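Local atomic coordinates of fimbrium subunit Fim1C (Bacteroides vulgatus, PDB entry 4QB7), a protein that probably forms part of the tip of a fimbrium, one of the cell-surface filaments that mediate adhesion and biofilm formation. Residues N204-W215 with F270-G278; E127-K135 with F225-F234. All coordinates share one frame; numbering follows the deposited sequence.

Interaction 1: residues N204-W215 with F270-G278; sequences NKAVYKFDNDTW and FIPVNNKNG
W215 and N275 show how one asparagine can hold a strand edge as a second strand would. The two bonds use both halves of its amide. OD1 of N275 accepts from the backbone N of W215 at 2.8 Å, the donor lying on a lone pair in the carbonyl plane and the bond almost straight at 174°. On the other branch ND2 of N275 donates a hydrogen bond to the carbonyl O of W215, 3.1 Å away, again in plane at both ends. With CG of N275 anti to its own carbonyl carbon (chi1 -73°), the amide reaches across to the strand, its plane 24° from that of the indole.

Apolar contacts gather on the indole faces. CG2 of I271 sits over the six-membered ring of W215, 4.2 Å from the centroid, and CD of P272 lies over the five-membered ring at 3.9 Å; both are CH-pi contacts. CB of Y208 covers the opposite indole face, so the ring is held between its own hairpin and the 270-278 loop. I271 also presses CG2 on CB of A206, while its CD1 reaches the backbone of N204. NE1 of W215, on the ring that P272 covers, donates to the carbonyl O of V167, tying the indole to strand 159-178.

Charge appears at the hairpin turn. OD2 of D213 and NZ of the exposed K276 form a long salt bridge of 3.8 Å, with a water bonded to both, and OD1 of D213 has a second cation in K321. D213 and T214 both face K209 in a G1 beta bulge at the turn of the 203-209/214-217 hairpin.

The chemistry is thus graded: a buried indole supplies the packing, one amide satisfies both backbone polar groups of W215, and the hydrated ion pair probably adds a weaker hold.

Interaction 2: residues E127-K135 with F225-F234; sequences EVKTSNNWK and FSTEQDLSDF. With SO4 (sulfate ion), chain R.
W134 enters against residues 229-231 and loses more surface here than any other residue of the contact, an example of an indole read on both its face and its rim. CD2 of L231 stands over the five-membered ring, 3.7 Å from its centroid and 10° off the normal. At the edge NE1 donates to the carbonyl O of D230 at 2.8 Å, from above the carbonyl plane, while OE1 of Q229 lies in the ring plane 3.4 Å from CH2. A water bonded also to N133 and D233 donates to the D230 carbonyl. With an alanine here, that carbonyl would probably be left to its water and a gap would open under L231.

F234 comes second: CG anti to the backbone N (chi1 176°) swings its ring alongside the turn, CD1 against the carbonyl O of N133 and 3.7 Å from CB of W134. The ring of F225 takes CG2 of T130 at its edge, 3.8 Å from CE1.

A type I' turn, N132 to K135, presents W134; the N132 backbone N donates to a sulfate ion, probably from the crystallisation liquor. Strand 229-230 pairs with strand 186-196, and strand 259-270 lies alongside, its L268 touching both W134 and F234.

How the interactions relate
Both contacts are partly buried and centre on a tryptophan whose face takes aliphatic carbon. Exposure in interaction 1 falls to K276, while interaction 2 has D230, D233 and K135 at its margin. In interaction 1 an asparagine side chain serves the backbone of a strand; in interaction 2 the indole donates to a main-chain carbonyl, with no salt bridge across. Interaction 1 joins the 203-209/214-217 hairpin to the loop after strand 259-270, whereas interaction 2 brings two loop-rich segments together beside that strand. They adjoin, though their centres are about 19 Å apart: N204 O probably accepts from V128 N at 2.9 Å, CB of N204 packs on F225, and CD1 of I271 meets CG2 of V128.

Interaction 1: residues N204-W215 with F270-G278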
loop_
_atom_site.group_PDB
_atom_site.type_symbol
_atom_site.label_atom_id
_atom_site.label_comp_id
_atom_site.label_asym_id
_atom_site.label_seq_id
_atom_site.Cartn_x
_atom_site.Cartn_y
_atom_site.Cartn_z
ATOM N N ASN A 204 10.277 2.275 -7.313
ATOM C CA ASN A 204 10.403 1.065 -6.512
ATOM C C ASN A 204 11.047 1.461 -5.188
ATOM O O ASN A 204 10.926 0.744 -4.207
ATOM C CB ASN A 204 11.166 -0.042 -7.229
ATOM C CG ASN A 204 12.620 0.223 -7.371
ATOM O OD1 ASN A 204 13.039 1.304 -7.762
ATOM N ND2 ASN A 204 13.416 -0.736 -6.967
ATOM N N LYS A 205 11.704 2.634 -5.165
ATOM C CA LYS A 205 12.364 3.207 -3.997
ATOM C C LYS A 205 12.101 4.712 -4.011
ATOM O O LYS A 205 12.215 5.320 -5.071
ATOM C CB LYS A 205 13.867 2.867 -4.013
ATOM C CG LYS A 205 14.491 2.867 -2.623
ATOM C CD LYS A 205 16.013 2.705 -2.655
ATOM C CE LYS A 205 16.601 2.452 -1.285
ATOM N NZ LYS A 205 18.051 2.146 -1.370
ATOM N N ALA A 206 11.682 5.308 -2.869
ATOM C CA ALA A 206 11.356 6.745 -2.812
ATOM C C ALA A 206 11.415 7.317 -1.374
ATOM O O ALA A 206 11.458 6.553 -0.396
ATOM C CB ALA A 206 9.976 6.994 -3.418
ATOM N N VAL A 207 11.410 8.671 -1.250
ATOM C CA VAL A 207 11.493 9.341 0.048
ATOM C C VAL A 207 10.114 9.919 0.420
ATOM O O VAL A 207 9.496 10.598 -0.390
ATOM C CB VAL A 207 12.627 10.417 0.066
ATOM C CG1 VAL A 207 12.707 11.154 1.410
ATOM C CG2 VAL A 207 13.978 9.792 -0.274
ATOM N N TYR A 208 9.614 9.577 1.610
ATOM C CA TYR A 208 8.359 10.084 2.161
ATOM C C TYR A 208 8.720 11.164 3.168
ATOM O O TYR A 208 9.516 10.921 4.081
ATOM C CB TYR A 208 7.501 8.968 2.811
ATOM C CG TYR A 208 6.299 9.506 3.562
ATOM C CD1 TYR A 208 5.112 9.818 2.896
ATOM C CD2 TYR A 208 6.351 9.726 4.937
ATOM C CE1 TYR A 208 4.022 10.366 3.579
ATOM C CE2 TYR A 208 5.278 10.298 5.622
ATOM C CZ TYR A 208 4.120 10.617 4.942
ATOM O OH TYR A 208 3.091 11.180 5.651
ATOM N N LYS A 209 8.128 12.351 3.005
ATOM C CA LYS A 209 8.386 13.507 3.842
ATOM C C LYS A 209 7.242 13.735 4.807
ATOM O O LYS A 209 6.096 13.923 4.386
ATOM C CB LYS A 209 8.585 14.757 2.964
ATOM C CG LYS A 209 9.791 14.755 2.038
ATOM C CD LYS A 209 10.029 16.188 1.597
ATOM C CE LYS A 209 9.602 16.583 0.190
ATOM N NZ LYS A 209 8.257 16.102 -0.220
ATOM N N PHE A 210 7.554 13.748 6.116
ATOM C CA PHE A 210 6.571 13.990 7.160
ATOM C C PHE A 210 6.175 15.470 7.224
ATOM O O PHE A 210 5.138 15.789 7.802
ATOM C CB PHE A 210 7.119 13.538 8.511
ATOM C CG PHE A 210 7.006 12.061 8.770
ATOM C CD1 PHE A 210 7.948 11.179 8.274
ATOM C CD2 PHE A 210 5.974 11.552 9.546
ATOM C CE1 PHE A 210 7.868 9.818 8.565
ATOM C CE2 PHE A 210 5.889 10.189 9.818
ATOM C CZ PHE A 210 6.841 9.334 9.332
ATOM N N ASP A 211 7.003 16.378 6.664
ATOM C CA ASP A 211 6.679 17.797 6.686
ATOM C C ASP A 211 5.371 18.108 5.927
ATOM O O ASP A 211 4.574 18.888 6.420
ATOM C CB ASP A 211 7.827 18.646 6.131
ATOM C CG ASP A 211 7.738 20.112 6.566
ATOM O OD1 ASP A 211 7.800 20.386 7.830
ATOM O OD2 ASP A 211 7.592 20.990 5.669
ATOM N N ASN A 212 5.137 17.512 4.750
ATOM C CA ASN A 212 3.925 17.827 3.994
ATOM C C ASN A 212 3.149 16.574 3.528
ATOM O O ASN A 212 2.241 16.697 2.680
ATOM C CB ASN A 212 4.273 18.710 2.792
ATOM C CG ASN A 212 5.311 18.117 1.894
ATOM O OD1 ASN A 212 5.901 17.071 2.184
ATOM N ND2 ASN A 212 5.609 18.824 0.822
ATOM N N ASP A 213 3.502 15.392 4.083
ATOM C CA ASP A 213 2.843 14.127 3.788
ATOM C C ASP A 213 2.851 13.828 2.247
ATOM O O ASP A 213 1.815 13.589 1.626
ATOM C CB ASP A 213 1.423 14.135 4.401
ATOM C CG ASP A 213 0.529 12.955 4.108
ATOM O OD1 ASP A 213 1.022 11.815 4.154
ATOM O OD2 ASP A 213 -0.666 13.177 3.832
ATOM N N THR A 214 4.042 13.879 1.644
ATOM C CA THR A 214 4.236 13.610 0.227
ATOM C C THR A 214 5.483 12.785 0.013
ATOM O O THR A 214 6.411 12.800 0.830
ATOM C CB THR A 214 4.335 14.904 -0.645
ATOM O OG1 THR A 214 5.519 15.613 -0.342
ATOM C CG2 THR A 214 3.130 15.811 -0.563
ATOM N N TRP A 215 5.493 12.079 -1.128
ATOM C CA TRP A 215 6.576 11.278 -1.674
ATOM C C TRP A 215 7.353 12.068 -2.717
ATOM O O TRP A 215 6.774 12.817 -3.520
ATOM C CB TRP A 215 6.009 10.023 -2.353
ATOM C CG TRP A 215 5.477 8.993 -1.418
ATOM C CD1 TRP A 215 4.177 8.805 -1.062
ATOM C CD2 TRP A 215 6.235 7.981 -0.734
ATOM N NE1 TRP A 215 4.071 7.717 -0.224
ATOM C CE2 TRP A 215 5.321 7.202 0.004
ATOM C CE3 TRP A 215 7.597 7.645 -0.691
ATOM C CZ2 TRP A 215 5.722 6.097 0.757
ATOM C CZ3 TRP A 215 7.994 6.553 0.064
ATOM C CH2 TRP A 215 7.065 5.800 0.783
ATOM N N PHE A 270 1.767 -0.200 -3.465
ATOM C CA PHE A 270 2.857 0.460 -4.193
ATOM C C PHE A 270 3.090 1.889 -3.746
ATOM O O PHE A 270 2.151 2.513 -3.256
ATOM C CB PHE A 270 2.498 0.498 -5.698
ATOM C CG PHE A 270 2.606 -0.810 -6.438
ATOM C CD1 PHE A 270 3.836 -1.272 -6.888
ATOM C CD2 PHE A 270 1.479 -1.574 -6.698
ATOM C CE1 PHE A 270 3.936 -2.491 -7.566
ATOM C CE2 PHE A 270 1.575 -2.774 -7.412
ATOM C CZ PHE A 270 2.803 -3.226 -7.837
ATOM N N ILE A 271 4.327 2.434 -4.000
ATOM C CA ILE A 271 4.641 3.854 -3.851
ATOM C C ILE A 271 3.715 4.524 -4.900
ATOM O O ILE A 271 3.656 4.052 -6.054
ATOM C CB ILE A 271 6.148 4.179 -4.029
ATOM C CG1 ILE A 271 7.003 3.487 -2.954
ATOM C CG2 ILE A 271 6.381 5.687 -4.000
ATOM C CD1 ILE A 271 8.422 3.362 -3.276
ATOM N N PRO A 272 2.875 5.506 -4.490
ATOM C CA PRO A 272 1.905 6.076 -5.442
ATOM C C PRO A 272 2.560 6.843 -6.594
ATOM O O PRO A 272 3.756 7.181 -6.534
ATOM C CB PRO A 272 1.058 7.002 -4.556
ATOM C CG PRO A 272 1.951 7.379 -3.453
ATOM C CD PRO A 272 2.789 6.175 -3.172
ATOM N N VAL A 273 1.785 7.105 -7.648
ATOM C CA VAL A 273 2.272 7.895 -8.784
ATOM C C VAL A 273 1.732 9.321 -8.578
ATOM O O VAL A 273 0.532 9.492 -8.351
ATOM C CB VAL A 273 1.885 7.292 -10.172
ATOM C CG1 VAL A 273 2.353 8.189 -11.300
ATOM C CG2 VAL A 273 2.476 5.897 -10.347
ATOM N N ASN A 274 2.613 10.326 -8.617
ATOM C CA ASN A 274 2.263 11.744 -8.452
ATOM C C ASN A 274 1.417 11.992 -7.211
ATOM O O ASN A 274 0.478 12.792 -7.246
ATOM C CB ASN A 274 1.558 12.281 -9.692
ATOM C CG ASN A 274 2.441 12.289 -10.892
ATOM O OD1 ASN A 274 3.610 12.681 -10.832
ATOM N ND2 ASN A 274 1.902 11.828 -12.000
ATOM N N ASN A 275 1.768 11.305 -6.111
ATOM C CA ASN A 275 1.097 11.390 -4.834
ATOM C C ASN A 275 -0.416 11.205 -4.981
ATOM O O ASN A 275 -0.842 10.149 -5.440
ATOM C CB ASN A 275 1.443 12.690 -4.102
ATOM C CG ASN A 275 2.848 12.659 -3.578
ATOM O OD1 ASN A 275 3.141 11.992 -2.590
ATOM N ND2 ASN A 275 3.768 13.277 -4.298
ATOM N N LYS A 276 -1.232 12.190 -4.550
ATOM C CA LYS A 276 -2.695 12.038 -4.547
ATOM C C LYS A 276 -3.342 12.243 -5.945
ATOM O O LYS A 276 -4.541 11.990 -6.109
ATOM C CB LYS A 276 -3.316 12.963 -3.484
ATOM C CG LYS A 276 -3.636 12.188 -2.196
ATOM C CD LYS A 276 -3.591 13.024 -0.912
ATOM C CE LYS A 276 -3.765 12.174 0.344
ATOM N NZ LYS A 276 -3.786 13.001 1.587
ATOM N N ASN A 277 -2.536 12.598 -6.957
ATOM C CA ASN A 277 -3.012 12.859 -8.313
ATOM C C ASN A 277 -3.028 11.649 -9.260
ATOM O O ASN A 277 -3.796 11.662 -10.219
ATOM C CB ASN A 277 -2.160 13.939 -8.944
ATOM C CG ASN A 277 -2.408 15.294 -8.363
ATOM O OD1 ASN A 277 -3.497 15.610 -7.857
ATOM N ND2 ASN A 277 -1.407 16.135 -8.467
ATOM N N GLY A 278 -2.157 10.673 -9.029
ATOM C CA GLY A 278 -2.059 9.503 -9.875
ATOM C C GLY A 278 -1.382 9.730 -11.215
ATOM O O GLY A 278 -0.857 10.814 -11.504
HETATM O O HOH W 1 -1.882 15.375 2.310
#

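Interaction 2: residues E127-K135 with F225-F234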
loop_
_atom_site.group_PDB
_atom_site.type_symbol
_atom_site.label_atom_id
_atom_site.label_comp_id
_atom_site.label_asym_id
_atom_site.label_seq_id
_atom_site.Cartn_x
_atom_site.Cartn_y
_atom_site.Cartn_z
ATOM N N GLU A 127 11.555 1.104 0.096
ATOM C CA GLU A 127 11.682 0.198 -1.048
ATOM C C GLU A 127 10.544 -0.809 -1.014
ATOM O O GLU A 127 10.210 -1.332 0.050
ATOM C CB GLU A 127 13.038 -0.524 -1.069
ATOM C CG GLU A 127 13.373 -1.079 -2.445
ATOM C CD GLU A 127 14.476 -2.114 -2.570
ATOM O OE1 GLU A 127 15.335 -2.212 -1.664
ATOM O OE2 GLU A 127 14.485 -2.825 -3.600
ATOM N N VAL A 128 9.926 -1.050 -2.161
ATOM C CA VAL A 128 8.826 -2.000 -2.315
ATOM C C VAL A 128 9.397 -3.424 -2.299
ATOM O O VAL A 128 10.319 -3.728 -3.056
ATOM C CB VAL A 128 7.998 -1.712 -3.594
ATOM C CG1 VAL A 128 6.892 -2.735 -3.775
ATOM C CG2 VAL A 128 7.409 -0.309 -3.554
ATOM N N LYS A 129 8.849 -4.276 -1.407
ATOM C CA LYS A 129 9.205 -5.686 -1.221
ATOM C C LYS A 129 8.469 -6.510 -2.295
ATOM O O LYS A 129 7.246 -6.576 -2.279
ATOM C CB LYS A 129 8.801 -6.111 0.204
ATOM C CG LYS A 129 9.797 -6.961 0.969
ATOM C CD LYS A 129 9.521 -6.841 2.473
ATOM C CE LYS A 129 10.294 -7.844 3.297
ATOM N NZ LYS A 129 10.511 -7.400 4.708
ATOM N N THR A 130 9.208 -7.105 -3.250
ATOM C CA THR A 130 8.620 -7.909 -4.353
ATOM C C THR A 130 8.739 -9.430 -4.112
ATOM O O THR A 130 8.158 -10.202 -4.864
ATOM C CB THR A 130 9.272 -7.548 -5.690
ATOM O OG1 THR A 130 10.664 -7.867 -5.625
ATOM C CG2 THR A 130 9.090 -6.074 -6.061
ATOM N N SER A 131 9.459 -9.845 -3.051
ATOM C CA SER A 131 9.714 -11.235 -2.675
ATOM C C SER A 131 8.439 -11.966 -2.269
ATOM O O SER A 131 7.431 -11.324 -1.965
ATOM C CB SER A 131 10.738 -11.297 -1.545
ATOM O OG SER A 131 10.243 -10.756 -0.329
ATOM N N ASN A 132 8.503 -13.321 -2.255
ATOM C CA ASN A 132 7.431 -14.274 -1.929
ATOM C C ASN A 132 6.180 -13.964 -2.762
ATOM O O ASN A 132 5.096 -13.803 -2.223
ATOM C CB ASN A 132 7.141 -14.305 -0.409
ATOM C CG ASN A 132 6.031 -15.238 0.063
ATOM O OD1 ASN A 132 5.660 -16.235 -0.585
ATOM N ND2 ASN A 132 5.442 -14.890 1.197
ATOM N N ASN A 133 6.342 -13.859 -4.082
ATOM C CA ASN A 133 5.247 -13.592 -5.021
ATOM C C ASN A 133 4.300 -12.464 -4.575
ATOM O O ASN A 133 3.084 -12.638 -4.601
ATOM C CB ASN A 133 4.470 -14.869 -5.321
ATOM C CG ASN A 133 5.341 -15.805 -6.106
ATOM O OD1 ASN A 133 5.671 -16.894 -5.634
ATOM N ND2 ASN A 133 5.842 -15.345 -7.273
ATOM N N TRP A 134 4.882 -11.289 -4.202
ATOM C CA TRP A 134 4.189 -10.049 -3.805
ATOM C C TRP A 134 3.380 -10.173 -2.502
ATOM O O TRP A 134 2.600 -9.272 -2.193
ATOM C CB TRP A 134 3.258 -9.565 -4.941
ATOM C CG TRP A 134 3.944 -9.493 -6.271
ATOM C CD1 TRP A 134 4.016 -10.478 -7.215
ATOM C CD2 TRP A 134 4.756 -8.416 -6.749
ATOM N NE1 TRP A 134 4.814 -10.073 -8.259
ATOM C CE2 TRP A 134 5.284 -8.808 -7.997
ATOM C CE3 TRP A 134 5.070 -7.145 -6.251
ATOM C CZ2 TRP A 134 6.094 -7.966 -8.762
ATOM C CZ3 TRP A 134 5.872 -6.310 -7.007
ATOM C CH2 TRP A 134 6.376 -6.721 -8.249
ATOM N N LYS A 135 3.575 -11.249 -1.731
ATOM C CA LYS A 135 2.773 -11.525 -0.541
ATOM C C LYS A 135 3.413 -10.964 0.698
ATOM O O LYS A 135 2.818 -11.050 1.767
ATOM C CB LYS A 135 2.480 -13.045 -0.404
ATOM C CG LYS A 135 1.841 -13.624 -1.686
ATOM C CD LYS A 135 1.001 -14.870 -1.507
ATOM C CE LYS A 135 0.934 -15.721 -2.757
ATOM N NZ LYS A 135 2.094 -16.663 -2.850
ATOM N N PHE A 225 10.631 1.049 -11.203
ATOM C CA PHE A 225 10.272 -0.237 -11.781
ATOM C C PHE A 225 10.359 0.060 -13.288
ATOM O O PHE A 225 9.704 1.014 -13.738
ATOM C CB PHE A 225 8.863 -0.683 -11.357
ATOM C CG PHE A 225 8.728 -1.300 -9.995
ATOM C CD1 PHE A 225 9.260 -2.558 -9.727
ATOM C CD2 PHE A 225 7.970 -0.680 -9.010
ATOM C CE1 PHE A 225 9.101 -3.149 -8.470
ATOM C CE2 PHE A 225 7.805 -1.276 -7.757
ATOM C CZ PHE A 225 8.370 -2.508 -7.498
ATOM N N SER A 226 11.234 -0.630 -14.043
ATOM C CA SER A 226 11.405 -0.307 -15.466
ATOM C C SER A 226 11.259 -1.531 -16.348
ATOM O O SER A 226 11.509 -1.469 -17.560
ATOM C CB SER A 226 12.756 0.361 -15.698
ATOM O OG SER A 226 13.837 -0.488 -15.347
ATOM N N THR A 227 10.847 -2.649 -15.750
ATOM C CA THR A 227 10.643 -3.926 -16.451
ATOM C C THR A 227 9.290 -4.478 -16.056
ATOM O O THR A 227 8.787 -4.123 -14.988
ATOM C CB THR A 227 11.770 -4.920 -16.099
ATOM O OG1 THR A 227 11.813 -5.108 -14.672
ATOM C CG2 THR A 227 13.135 -4.475 -16.616
ATOM N N GLU A 228 8.706 -5.369 -16.886
ATOM C CA GLU A 228 7.415 -6.003 -16.585
ATOM C C GLU A 228 7.500 -6.788 -15.292
ATOM O O GLU A 228 8.523 -7.427 -15.011
ATOM C CB GLU A 228 6.965 -6.887 -17.731
ATOM C CG GLU A 228 6.459 -6.059 -18.895
ATOM C CD GLU A 228 5.940 -6.833 -20.081
ATOM O OE1 GLU A 228 6.138 -8.068 -20.135
ATOM O OE2 GLU A 228 5.366 -6.182 -20.982
ATOM N N GLN A 229 6.478 -6.650 -14.461
ATOM C CA GLN A 229 6.440 -7.300 -13.149
ATOM C C GLN A 229 5.426 -8.385 -13.200
ATOM O O GLN A 229 4.253 -8.086 -13.420
ATOM C CB GLN A 229 6.116 -6.273 -12.035
ATOM C CG GLN A 229 7.128 -5.117 -11.933
ATOM C CD GLN A 229 8.526 -5.567 -11.560
ATOM O OE1 GLN A 229 8.736 -6.353 -10.621
ATOM N NE2 GLN A 229 9.516 -5.086 -12.304
ATOM N N ASP A 230 5.868 -9.655 -13.058
ATOM C CA ASP A 230 4.979 -10.814 -13.140
ATOM C C ASP A 230 4.194 -11.016 -11.860
ATOM O O ASP A 230 4.773 -11.245 -10.788
ATOM C CB ASP A 230 5.738 -12.100 -13.497
ATOM C CG ASP A 230 4.862 -13.196 -14.107
ATOM O OD1 ASP A 230 3.616 -13.005 -14.181
ATOM O OD2 ASP A 230 5.418 -14.238 -14.525
ATOM N N LEU A 231 2.852 -10.965 -12.001
ATOM C CA LEU A 231 1.881 -11.130 -10.922
ATOM C C LEU A 231 1.155 -12.475 -11.001
ATOM O O LEU A 231 0.254 -12.713 -10.208
ATOM C CB LEU A 231 0.825 -9.996 -10.985
ATOM C CG LEU A 231 1.282 -8.551 -10.912
ATOM C CD1 LEU A 231 0.121 -7.652 -11.139
ATOM C CD2 LEU A 231 1.871 -8.236 -9.552
ATOM N N SER A 232 1.514 -13.343 -11.953
ATOM C CA SER A 232 0.836 -14.633 -12.193
ATOM C C SER A 232 0.747 -15.528 -10.966
ATOM O O SER A 232 -0.310 -16.140 -10.752
ATOM C CB SER A 232 1.497 -15.404 -13.328
ATOM O OG SER A 232 1.461 -14.625 -14.511
ATOM N N ASP A 233 1.818 -15.617 -10.163
ATOM C CA ASP A 233 1.776 -16.485 -8.979
ATOM C C ASP A 233 1.100 -15.798 -7.772
ATOM O O ASP A 233 0.914 -16.445 -6.736
ATOM C CB ASP A 233 3.182 -16.991 -8.598
ATOM C CG ASP A 233 3.822 -17.877 -9.638
ATOM O OD1 ASP A 233 3.100 -18.704 -10.246
ATOM O OD2 ASP A 233 5.035 -17.732 -9.865
ATOM N N PHE A 234 0.729 -14.507 -7.910
ATOM C CA PHE A 234 0.060 -13.755 -6.865
ATOM C C PHE A 234 -1.431 -14.035 -6.961
ATOM O O PHE A 234 -2.157 -13.984 -5.954
ATOM C CB PHE A 234 0.372 -12.248 -6.983
ATOM C CG PHE A 234 -0.367 -11.385 -5.977
ATOM C CD1 PHE A 234 0.007 -11.373 -4.633
ATOM C CD2 PHE A 234 -1.482 -10.622 -6.365
ATOM C CE1 PHE A 234 -0.703 -10.612 -3.702
ATOM C CE2 PHE A 234 -2.173 -9.837 -5.433
ATOM C CZ PHE A 234 -1.777 -9.840 -4.109
HETATM S S SO4 R . 11.271 -14.762 -3.876
HETATM O O1 SO4 R . 10.935 -14.687 -2.456
HETATM O O2 SO4 R . 10.372 -13.942 -4.728
HETATM O O3 SO4 R . 12.648 -14.303 -4.048
HETATM O O4 SO4 R . 11.143 -16.162 -4.288
HETATM O O HOH W 2 4.267 -13.679 -9.304
#